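Beta-galactosidase (PDB 3OG2) probably hydrolyses terminal non-reducing beta-D-galactose residues from beta-D-galactosides, as a glycosylated member of glycoside hydrolase family 35. Local coordinates at residues D78-G84 with G127-L132; K480-Y486 with S544-V550; K511-V517 with R537-Q541. All coordinates share one frame; numbering follows the deposited sequence. Where two conformers were deposited one is given.

Contact 1 (D78-G84 with G127-L132)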
loop_
_atom_site.group_PDB
_atom_site.type_symbol
_atom_site.label_atom_id
_atom_site.label_comp_id
_atom_site.label_asym_id
_atom_site.label_seq_id
_atom_site.Cartn_x
_atom_site.Cartn_y
_atom_site.Cartn_z
ATOM N N ASP A 78 -11.130 6.936 -1.438
ATOM C CA ASP A 78 -12.091 6.303 -0.538
ATOM C C ASP A 78 -13.273 7.228 -0.324
ATOM O O ASP A 78 -13.192 8.231 0.419
ATOM C CB ASP A 78 -11.352 5.985 0.777
ATOM C CG ASP A 78 -12.206 5.257 1.759
ATOM O OD1 ASP A 78 -13.413 5.021 1.566
ATOM O OD2 ASP A 78 -11.632 4.858 2.849
ATOM N N TRP A 79 -14.400 6.881 -0.954
ATOM C CA TRP A 79 -15.616 7.707 -0.904
ATOM C C TRP A 79 -16.033 7.948 0.544
ATOM O O TRP A 79 -16.461 9.069 0.884
ATOM C CB TRP A 79 -16.687 6.930 -1.709
ATOM C CG TRP A 79 -18.062 7.504 -1.727
ATOM C CD1 TRP A 79 -18.530 8.760 -1.342
ATOM C CD2 TRP A 79 -19.223 6.788 -2.189
ATOM N NE1 TRP A 79 -19.881 8.835 -1.543
ATOM C CE2 TRP A 79 -20.337 7.643 -2.059
ATOM C CE3 TRP A 79 -19.417 5.507 -2.695
ATOM C CZ2 TRP A 79 -21.619 7.257 -2.418
ATOM C CZ3 TRP A 79 -20.681 5.108 -3.055
ATOM C CH2 TRP A 79 -21.769 5.988 -2.909
ATOM N N ALA A 80 -15.952 6.946 1.400
ATOM C CA ALA A 80 -16.439 7.051 2.785
ATOM C C ALA A 80 -15.751 8.207 3.530
ATOM O O ALA A 80 -16.339 8.737 4.472
ATOM C CB ALA A 80 -16.186 5.747 3.539
ATOM N N LEU A 81 -14.522 8.586 3.121
ATOM C CA LEU A 81 -13.856 9.737 3.792
ATOM C C LEU A 81 -14.268 11.079 3.229
ATOM O O LEU A 81 -14.067 12.078 3.935
ATOM C CB LEU A 81 -12.329 9.555 3.656
ATOM C CG LEU A 81 -11.779 8.351 4.475
ATOM C CD1 LEU A 81 -10.316 8.136 4.078
ATOM C CD2 LEU A 81 -11.921 8.616 5.954
ATOM N N LEU A 82 -14.781 11.078 1.978
ATOM C CA LEU A 82 -15.053 12.354 1.304
ATOM C C LEU A 82 -16.503 12.721 1.279
ATOM O O LEU A 82 -16.827 13.870 0.931
ATOM C CB LEU A 82 -14.543 12.256 -0.148
ATOM C CG LEU A 82 -13.079 11.841 -0.263
ATOM C CD1 LEU A 82 -12.617 12.041 -1.708
ATOM C CD2 LEU A 82 -12.165 12.637 0.667
ATOM N N GLU A 83 -17.417 11.816 1.606
ATOM C CA GLU A 83 -18.840 12.166 1.655
ATOM C C GLU A 83 -19.460 11.500 2.875
ATOM O O GLU A 83 -20.447 10.767 2.792
ATOM C CB GLU A 83 -19.568 11.821 0.342
ATOM C CG GLU A 83 -20.872 12.617 0.216
ATOM C CD GLU A 83 -21.743 12.192 -0.942
ATOM O OE1 GLU A 83 -21.475 11.189 -1.581
ATOM O OE2 GLU A 83 -22.754 12.899 -1.201
ATOM N N GLY A 84 -18.825 11.776 4.036
ATOM C CA GLY A 84 -19.353 11.192 5.275
ATOM C C GLY A 84 -20.769 11.635 5.565
ATOM O O GLY A 84 -21.538 10.880 6.158
ATOM N N GLY A 127 -15.112 1.186 0.713
ATOM C CA GLY A 127 -15.195 2.555 0.198
ATOM C C GLY A 127 -16.595 3.115 0.348
ATOM O O GLY A 127 -16.785 4.346 0.319
ATOM N N PHE A 128 -17.617 2.269 0.493
ATOM C CA PHE A 128 -18.975 2.774 0.585
ATOM C C PHE A 128 -19.201 3.456 1.944
ATOM O O PHE A 128 -18.970 2.806 2.975
ATOM C CB PHE A 128 -19.974 1.599 0.478
ATOM C CG PHE A 128 -20.132 1.038 -0.929
ATOM C CD1 PHE A 128 -19.843 1.784 -2.062
ATOM C CD2 PHE A 128 -20.618 -0.275 -1.046
ATOM C CE1 PHE A 128 -20.069 1.242 -3.347
ATOM C CE2 PHE A 128 -20.857 -0.766 -2.333
ATOM C CZ PHE A 128 -20.620 -0.013 -3.467
ATOM N N PRO A 129 -19.707 4.677 1.970
ATOM C CA PRO A 129 -20.072 5.292 3.251
ATOM C C PRO A 129 -21.163 4.463 3.951
ATOM O O PRO A 129 -22.048 3.833 3.333
ATOM C CB PRO A 129 -20.659 6.647 2.874
ATOM C CG PRO A 129 -20.065 6.922 1.505
ATOM C CD PRO A 129 -19.981 5.569 0.837
ATOM N N GLY A 130 -21.153 4.473 5.289
ATOM C CA GLY A 130 -22.093 3.644 6.048
ATOM C C GLY A 130 -23.560 4.020 5.804
ATOM O O GLY A 130 -24.438 3.182 6.060
ATOM N N TRP A 131 -23.820 5.262 5.332
ATOM C CA TRP A 131 -25.215 5.573 5.013
ATOM C C TRP A 131 -25.761 4.793 3.828
ATOM O O TRP A 131 -26.994 4.800 3.660
ATOM C CB TRP A 131 -25.360 7.071 4.856
ATOM C CG TRP A 131 -24.391 7.842 4.027
ATOM C CD1 TRP A 131 -23.311 8.509 4.468
ATOM C CD2 TRP A 131 -24.472 8.054 2.614
ATOM N NE1 TRP A 131 -22.661 9.127 3.448
ATOM C CE2 TRP A 131 -23.350 8.876 2.291
ATOM C CE3 TRP A 131 -25.353 7.664 1.589
ATOM C CZ2 TRP A 131 -23.062 9.313 0.993
ATOM C CZ3 TRP A 131 -25.036 8.115 0.304
ATOM C CH2 TRP A 131 -23.917 8.924 0.021
ATOM N N LEU A 132 -24.927 4.062 3.079
ATOM C CA LEU A 132 -25.510 3.146 2.082
ATOM C C LEU A 132 -26.215 1.985 2.742
ATOM O O LEU A 132 -26.970 1.271 2.084
ATOM C CB LEU A 132 -24.428 2.652 1.124
ATOM C CG LEU A 132 -24.024 3.647 0.027
ATOM C CD1 LEU A 132 -23.123 2.904 -0.977
ATOM C CD2 LEU A 132 -25.071 4.419 -0.723
#

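Contact 2 (K480-Y486 with S544-V550)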
loop_
_atom_site.group_PDB
_atom_site.type_symbol
_atom_site.label_atom_id
_atom_site.label_comp_id
_atom_site.label_asym_id
_atom_site.label_seq_id
_atom_site.Cartn_x
_atom_site.Cartn_y
_atom_site.Cartn_z
ATOM N N LYS A 480 31.106 8.138 -23.917
ATOM C CA LYS A 480 31.130 6.704 -23.741
ATOM C C LYS A 480 29.668 6.188 -23.700
ATOM O O LYS A 480 28.752 6.943 -23.379
ATOM C CB LYS A 480 31.833 6.225 -22.483
ATOM C CG LYS A 480 31.494 6.773 -21.113
ATOM C CD LYS A 480 32.147 6.041 -19.945
ATOM C CE LYS A 480 31.882 6.631 -18.550
ATOM N NZ LYS A 480 32.570 5.788 -17.474
ATOM N N THR A 481 29.513 4.917 -23.995
ATOM C CA THR A 481 28.264 4.195 -23.711
ATOM C C THR A 481 28.529 3.271 -22.543
ATOM O O THR A 481 29.569 2.611 -22.541
ATOM C CB THR A 481 27.795 3.423 -24.954
ATOM O OG1 THR A 481 27.521 4.351 -26.013
ATOM C CG2 THR A 481 26.506 2.657 -24.732
ATOM N N VAL A 482 27.643 3.251 -21.558
ATOM C CA VAL A 482 27.846 2.418 -20.384
ATOM C C VAL A 482 26.786 1.356 -20.343
ATOM O O VAL A 482 25.595 1.662 -20.590
ATOM C CB VAL A 482 27.760 3.310 -19.133
ATOM C CG1 VAL A 482 27.618 2.445 -17.894
ATOM C CG2 VAL A 482 28.992 4.179 -19.059
ATOM N N LEU A 483 27.160 0.123 -20.038
ATOM C CA LEU A 483 26.249 -1.003 -19.871
ATOM C C LEU A 483 26.568 -1.644 -18.508
ATOM O O LEU A 483 27.753 -1.856 -18.228
ATOM C CB LEU A 483 26.497 -2.017 -20.992
ATOM C CG LEU A 483 25.780 -3.353 -20.867
ATOM C CD1 LEU A 483 24.256 -3.196 -20.927
ATOM C CD2 LEU A 483 26.249 -4.296 -21.990
ATOM N N VAL A 484 25.577 -1.889 -17.683
ATOM C CA VAL A 484 25.760 -2.532 -16.377
ATOM C C VAL A 484 25.035 -3.862 -16.430
ATOM O O VAL A 484 23.801 -3.887 -16.658
ATOM C CB VAL A 484 25.206 -1.671 -15.231
ATOM C CG1 VAL A 484 25.466 -2.379 -13.889
ATOM C CG2 VAL A 484 25.831 -0.273 -15.281
ATOM N N LEU A 485 25.796 -4.933 -16.235
ATOM C CA LEU A 485 25.293 -6.305 -16.278
ATOM C C LEU A 485 25.487 -6.954 -14.897
ATOM O O LEU A 485 26.476 -6.597 -14.195
ATOM C CB LEU A 485 26.120 -7.162 -17.264
ATOM C CG LEU A 485 26.082 -6.697 -18.720
ATOM C CD1 LEU A 485 26.958 -7.604 -19.577
ATOM C CD2 LEU A 485 24.640 -6.721 -19.226
ATOM N N TYR A 486 24.604 -7.863 -14.529
ATOM C CA TYR A 486 24.810 -8.513 -13.242
ATOM C C TYR A 486 24.409 -9.979 -13.277
ATOM O O TYR A 486 23.587 -10.445 -14.071
ATOM C CB TYR A 486 24.064 -7.795 -12.075
ATOM C CG TYR A 486 22.540 -7.912 -12.211
ATOM C CD1 TYR A 486 21.848 -7.006 -13.014
ATOM C CD2 TYR A 486 21.807 -8.905 -11.578
ATOM C CE1 TYR A 486 20.463 -7.104 -13.149
ATOM C CE2 TYR A 486 20.441 -9.024 -11.713
ATOM C CZ TYR A 486 19.766 -8.099 -12.515
ATOM O OH TYR A 486 18.382 -8.215 -12.657
ATOM N N SER A 544 34.310 2.734 -27.418
ATOM C CA SER A 544 33.693 3.689 -26.521
ATOM C C SER A 544 32.597 3.051 -25.653
ATOM O O SER A 544 31.924 3.787 -24.925
ATOM C CB SER A 544 33.114 4.900 -27.259
ATOM O OG SER A 544 32.028 4.555 -28.089
ATOM N N LEU A 545 32.463 1.748 -25.697
ATOM C CA LEU A 545 31.535 1.008 -24.817
ATOM C C LEU A 545 32.276 0.547 -23.567
ATOM O O LEU A 545 33.340 -0.047 -23.651
ATOM C CB LEU A 545 30.998 -0.200 -25.597
ATOM C CG LEU A 545 30.070 -1.126 -24.771
ATOM C CD1 LEU A 545 28.808 -0.408 -24.323
ATOM C CD2 LEU A 545 29.744 -2.387 -25.527
ATOM N N VAL A 546 31.743 0.848 -22.396
ATOM C CA VAL A 546 32.316 0.400 -21.123
ATOM C C VAL A 546 31.275 -0.466 -20.432
ATOM O O VAL A 546 30.147 -0.022 -20.250
ATOM C CB VAL A 546 32.695 1.581 -20.243
ATOM C CG1 VAL A 546 33.283 1.005 -18.965
ATOM C CG2 VAL A 546 33.638 2.512 -21.007
ATOM N N ILE A 547 31.677 -1.704 -20.131
ATOM C CA ILE A 547 30.758 -2.634 -19.476
ATOM C C ILE A 547 31.219 -2.858 -18.032
ATOM O O ILE A 547 32.384 -3.218 -17.828
ATOM C CB ILE A 547 30.614 -3.969 -20.229
ATOM C CG1 ILE A 547 30.458 -3.755 -21.735
ATOM C CG2 ILE A 547 29.439 -4.736 -19.636
ATOM C CD1 ILE A 547 31.686 -4.081 -22.580
ATOM N N TYR A 548 30.282 -2.621 -17.122
ATOM C CA TYR A 548 30.488 -2.871 -15.693
ATOM C C TYR A 548 29.782 -4.153 -15.365
ATOM O O TYR A 548 28.557 -4.263 -15.600
ATOM C CB TYR A 548 29.909 -1.719 -14.883
ATOM C CG TYR A 548 30.569 -0.384 -15.112
ATOM C CD1 TYR A 548 30.324 0.347 -16.279
ATOM C CD2 TYR A 548 31.434 0.194 -14.196
ATOM C CE1 TYR A 548 30.912 1.570 -16.512
ATOM C CE2 TYR A 548 32.038 1.434 -14.428
ATOM C CZ TYR A 548 31.785 2.120 -15.595
ATOM O OH TYR A 548 32.353 3.363 -15.825
ATOM N N MET A 549 30.511 -5.147 -14.850
ATOM C CA MET A 549 29.995 -6.491 -14.587
ATOM C C MET A 549 29.985 -6.702 -13.082
ATOM O O MET A 549 31.090 -6.780 -12.507
ATOM C CB MET A 549 30.884 -7.500 -15.282
ATOM C CG MET A 549 30.706 -7.492 -16.818
ATOM S SD MET A 549 32.143 -8.252 -17.629
ATOM C CE MET A 549 33.151 -6.793 -17.804
ATOM N N VAL A 550 28.830 -6.803 -12.459
ATOM C CA VAL A 550 28.745 -6.862 -11.016
ATOM C C VAL A 550 27.909 -8.059 -10.555
ATOM O O VAL A 550 27.204 -8.683 -11.354
ATOM C CB VAL A 550 28.128 -5.561 -10.445
ATOM C CG1 VAL A 550 29.037 -4.376 -10.775
ATOM C CG2 VAL A 550 26.710 -5.324 -10.957
HETATM O O HOH W 1 29.653 5.523 -27.349
#

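Contact 3 (K511-V517 with R537-Q541)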
loop_
_atom_site.group_PDB
_atom_site.type_symbol
_atom_site.label_atom_id
_atom_site.label_comp_id
_atom_site.label_asym_id
_atom_site.label_seq_id
_atom_site.Cartn_x
_atom_site.Cartn_y
_atom_site.Cartn_z
ATOM N N LYS A 511 41.002 -4.315 -20.434
ATOM C CA LYS A 511 40.532 -4.689 -19.109
ATOM C C LYS A 511 40.830 -3.545 -18.163
ATOM O O LYS A 511 41.995 -3.180 -18.082
ATOM C CB LYS A 511 41.222 -5.948 -18.599
ATOM C CG LYS A 511 40.859 -7.192 -19.380
ATOM C CD LYS A 511 41.548 -8.449 -18.839
ATOM C CE LYS A 511 41.039 -9.617 -19.681
ATOM N NZ LYS A 511 41.597 -10.928 -19.296
ATOM N N ILE A 512 39.839 -3.021 -17.510
ATOM C CA ILE A 512 40.044 -1.867 -16.635
ATOM C C ILE A 512 40.058 -2.278 -15.173
ATOM O O ILE A 512 40.924 -1.810 -14.406
ATOM C CB ILE A 512 38.948 -0.819 -16.873
ATOM C CG1 ILE A 512 38.785 -0.474 -18.359
ATOM C CG2 ILE A 512 39.170 0.456 -16.066
ATOM C CD1 ILE A 512 40.003 0.246 -18.895
ATOM N N GLU A 513 39.111 -3.128 -14.781
ATOM C CA GLU A 513 39.047 -3.651 -13.439
ATOM C C GLU A 513 38.790 -5.166 -13.467
ATOM O O GLU A 513 38.007 -5.639 -14.305
ATOM C CB GLU A 513 37.867 -3.079 -12.610
ATOM C CG GLU A 513 37.870 -1.592 -12.431
ATOM C CD GLU A 513 36.719 -1.113 -11.551
ATOM O OE1 GLU A 513 35.900 -1.885 -10.981
ATOM O OE2 GLU A 513 36.614 0.135 -11.412
ATOM N N GLY A 514 39.428 -5.853 -12.551
ATOM C CA GLY A 514 39.068 -7.246 -12.294
ATOM C C GLY A 514 40.062 -8.222 -12.893
ATOM O O GLY A 514 40.771 -7.900 -13.852
ATOM N N SER A 515 40.114 -9.416 -12.337
ATOM C CA SER A 515 41.052 -10.375 -12.911
ATOM C C SER A 515 40.338 -11.645 -13.290
ATOM O O SER A 515 40.983 -12.684 -13.493
ATOM C CB SER A 515 42.182 -10.714 -11.936
ATOM O OG SER A 515 41.661 -10.987 -10.664
ATOM N N ASN A 516 39.019 -11.543 -13.353
ATOM C CA ASN A 516 38.258 -12.764 -13.621
ATOM C C ASN A 516 37.777 -12.787 -15.041
ATOM O O ASN A 516 37.713 -13.811 -15.699
ATOM C CB ASN A 516 37.133 -12.757 -12.582
ATOM C CG ASN A 516 36.249 -13.908 -12.915
ATOM O OD1 ASN A 516 35.277 -13.694 -13.631
ATOM N ND2 ASN A 516 36.689 -15.055 -12.397
ATOM N N VAL A 517 37.407 -11.700 -15.627
ATOM C CA VAL A 517 36.832 -11.683 -16.974
ATOM C C VAL A 517 37.830 -12.188 -18.013
ATOM O O VAL A 517 39.032 -11.880 -18.003
ATOM C CB VAL A 517 36.308 -10.246 -17.258
ATOM C CG1 VAL A 517 37.403 -9.208 -17.086
ATOM C CG2 VAL A 517 35.714 -10.206 -18.669
ATOM N N ARG A 537 33.911 -6.176 -8.777
ATOM C CA ARG A 537 33.427 -5.754 -10.069
ATOM C C ARG A 537 34.470 -5.981 -11.162
ATOM O O ARG A 537 35.680 -5.810 -10.947
ATOM C CB ARG A 537 33.106 -4.234 -9.962
ATOM C CG ARG A 537 32.610 -3.673 -11.275
ATOM C CD ARG A 537 31.981 -2.286 -11.141
ATOM N NE ARG A 537 33.089 -1.305 -10.970
ATOM C CZ ARG A 537 32.826 -0.027 -10.680
ATOM N NH1 ARG A 537 31.569 0.420 -10.511
ATOM N NH2 ARG A 537 33.800 0.844 -10.537
ATOM N N GLN A 538 34.038 -6.373 -12.351
ATOM C CA GLN A 538 34.887 -6.419 -13.513
ATOM C C GLN A 538 34.473 -5.268 -14.455
ATOM O O GLN A 538 33.272 -4.982 -14.578
ATOM C CB GLN A 538 34.732 -7.738 -14.285
ATOM C CG GLN A 538 34.700 -8.973 -13.405
ATOM C CD GLN A 538 36.010 -9.218 -12.687
ATOM O OE1 GLN A 538 37.011 -9.527 -13.391
ATOM N NE2 GLN A 538 36.025 -9.158 -11.343
ATOM N N VAL A 539 35.434 -4.643 -15.110
ATOM C CA VAL A 539 35.086 -3.559 -16.026
ATOM C C VAL A 539 35.965 -3.753 -17.252
ATOM O O VAL A 539 37.181 -3.896 -17.123
ATOM C CB VAL A 539 35.319 -2.156 -15.433
ATOM C CG1 VAL A 539 34.930 -1.043 -16.433
ATOM C CG2 VAL A 539 34.553 -1.952 -14.135
ATOM N N VAL A 540 35.358 -3.720 -18.423
ATOM C CA VAL A 540 36.056 -3.824 -19.692
ATOM C C VAL A 540 35.592 -2.700 -20.620
ATOM O O VAL A 540 34.400 -2.375 -20.676
ATOM C CB VAL A 540 35.812 -5.199 -20.374
ATOM C CG1 VAL A 540 36.456 -5.232 -21.772
ATOM C CG2 VAL A 540 36.330 -6.317 -19.484
ATOM N N GLN A 541 36.542 -2.118 -21.334
ATOM C CA GLN A 541 36.258 -1.098 -22.332
ATOM C C GLN A 541 36.474 -1.674 -23.737
ATOM O O GLN A 541 37.528 -2.256 -24.022
ATOM C CB GLN A 541 37.179 0.104 -22.142
ATOM C CG GLN A 541 36.884 1.138 -23.232
ATOM C CD GLN A 541 37.672 2.405 -23.022
ATOM O OE1 GLN A 541 38.522 2.405 -22.132
ATOM N NE2 GLN A 541 37.412 3.448 -23.815
HETATM O O HOH W 2 38.601 -9.735 -9.917
#

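Contact 1 (D78-G84 with G127-L132)
In the TIM-barrel domain of this family 35 enzyme, two connections meet through an aromatic cluster of W79, F128 and W131: the short helix 79-82 that follows strand 72-76, and the loop that follows strand 110-116. P129 sets CG and CD over one face of the W79 indole. Its CG sits 3.5 Å from the centroid of the five-membered ring and only 6° off the normal, a CH-pi contact in which the polarised ring hydrogens of proline suit an electron-rich indole. Y153 of helix 144-163 also stacks on W79. Around the six-membered ring, W79 CZ3 approaches F128 CD1 at 3.6 Å, rim to rim with the planes almost perpendicular, while W79 CZ2 meets CH2 of W131 at 3.7 Å. A chi1 of 175°, with CG turned away from the backbone N, carries the W79 indole over to P129, and its NE1 donates in the ring plane to the anti lone pair of E83 OE1. The other carboxylate oxygen, OE2, is held by G87 N and N152 ND2. Replacing W79 by alanine would remove the indole, and E83 OE1 would probably lose its donor while a gap opened beside P129. Glycine suits position 127, whose positive phi would press a CB against the preceding carbonyl; its O accepts a weak bond from A80 N. D78 caps the helix start through a weak bond from A80 N to OD1. I119, a galactose-binding residue, lies close to G127. At the far end, W131 NE1 donates in its ring plane to E83 O at 2.8 Å, 152° at the hydrogen.

Contact 2 (K480-Y486 with S544-V550)
T481 N and S544 O, 2.8 Å apart, begin a run of six backbone hydrogen bonds that joins strands 481-486 and 545-550 in parallel. Donors and acceptors alternate between the strands: T481 O receives V546 N, V546 O receives L483 N, and the pattern continues until V550 N reaches L485 O at 2.9 Å. The CA-H groups of the intervening residues lean on the same carbonyls, as I547 CA does on L483 O.

Apolar packing divides between the two faces. On the face of L483, L485 and I547, F495 of strand 492-497 packs against L485 and I547. On the other face, the CG1 methyl of V482 meets CE1 of Y548 at 3.7 Å, and beta-branched valines suit the extended backbone.

The polar side-chain contacts start from K480, T481 and S544, the lysine reaching along to Y548. K480 stretches out beyond CG, crossing Y548 at about a right angle, and its NZ donates to Y548 OH at 2.9 Å, near the ring plane. D640 takes both ends of this pair: OD1 forms a salt bridge with K480 NZ and OD2 a hydrogen bond with Y548 OH, which probably steadies the buried lysine charge. A water bridges T481 OG1 and S544 OG.

Such in-register pairing, with a slight -19° twist, is characteristic of parallel neighbours within a mixed beta-sheet, here that of beta-galactosidase domain 2.

Contact 3 (K511-V517 with R537-Q541)
E513 and R537 cross obliquely, their carboxylate and guanidinium planes 35° apart, in a two-pronged salt bridge. R537 NE reaches E513 OE1 at 2.9 Å from above the carboxylate plane, while R537 NH2 meets E513 OE2 at 3.0 Å on the syn side. A bend at chi3 (76°) in the arginine turns NE and NH2 together toward the acid. V539 CG2 lies against this pair, 3.4 Å from E513 OE1.

Q538 points its amide the other way, into the turn after the strand. Q538 OE1 accepts from N516 N at 2.8 Å and V517 N at 3.1 Å, both arriving from the same face of the amide plane, and NE2 shares a water with S515 N. At 514 a CB would run into Q538 OE1, and the positive phi would jam it against the preceding carbonyl, so glycine fits. Beyond the amide, V517 CG1 packs on V540 CG2 at 3.9 Å.

The antiparallel strands carry a classic beta bulge: I512 N and E513 N both donate to V539 O.

The chemistry implies a strand edge fixed by charge and amide together: the glutamine carbonyl satisfies two turn N-H groups, while R537, also salt-bridged to E613 through NH1, is likely to have its positive charge balanced by two acids.

Overall arrangement
Contact 1 comes first along the chain, in the TIM-barrel domain; contacts 2 and 3 follow in domain 2, with contact 3 nested inside the loop that contact 2 closes. Contact 1 lies across the chain's centre from the other two, its centre about 53 Å from that of contact 2 and 60 Å from that of contact 3. Those two have centres only about 10 Å apart and share a five-stranded mixed sheet ordered 470-476, 481-487, 545-551, 538-542, 510-513. Strands 538-542 and 545-551 are adjacent there, M549 N lying 2.8 Å from Q538 O. One beta domain thus links both contacts, well away from the galactose-binding residues near contact 1.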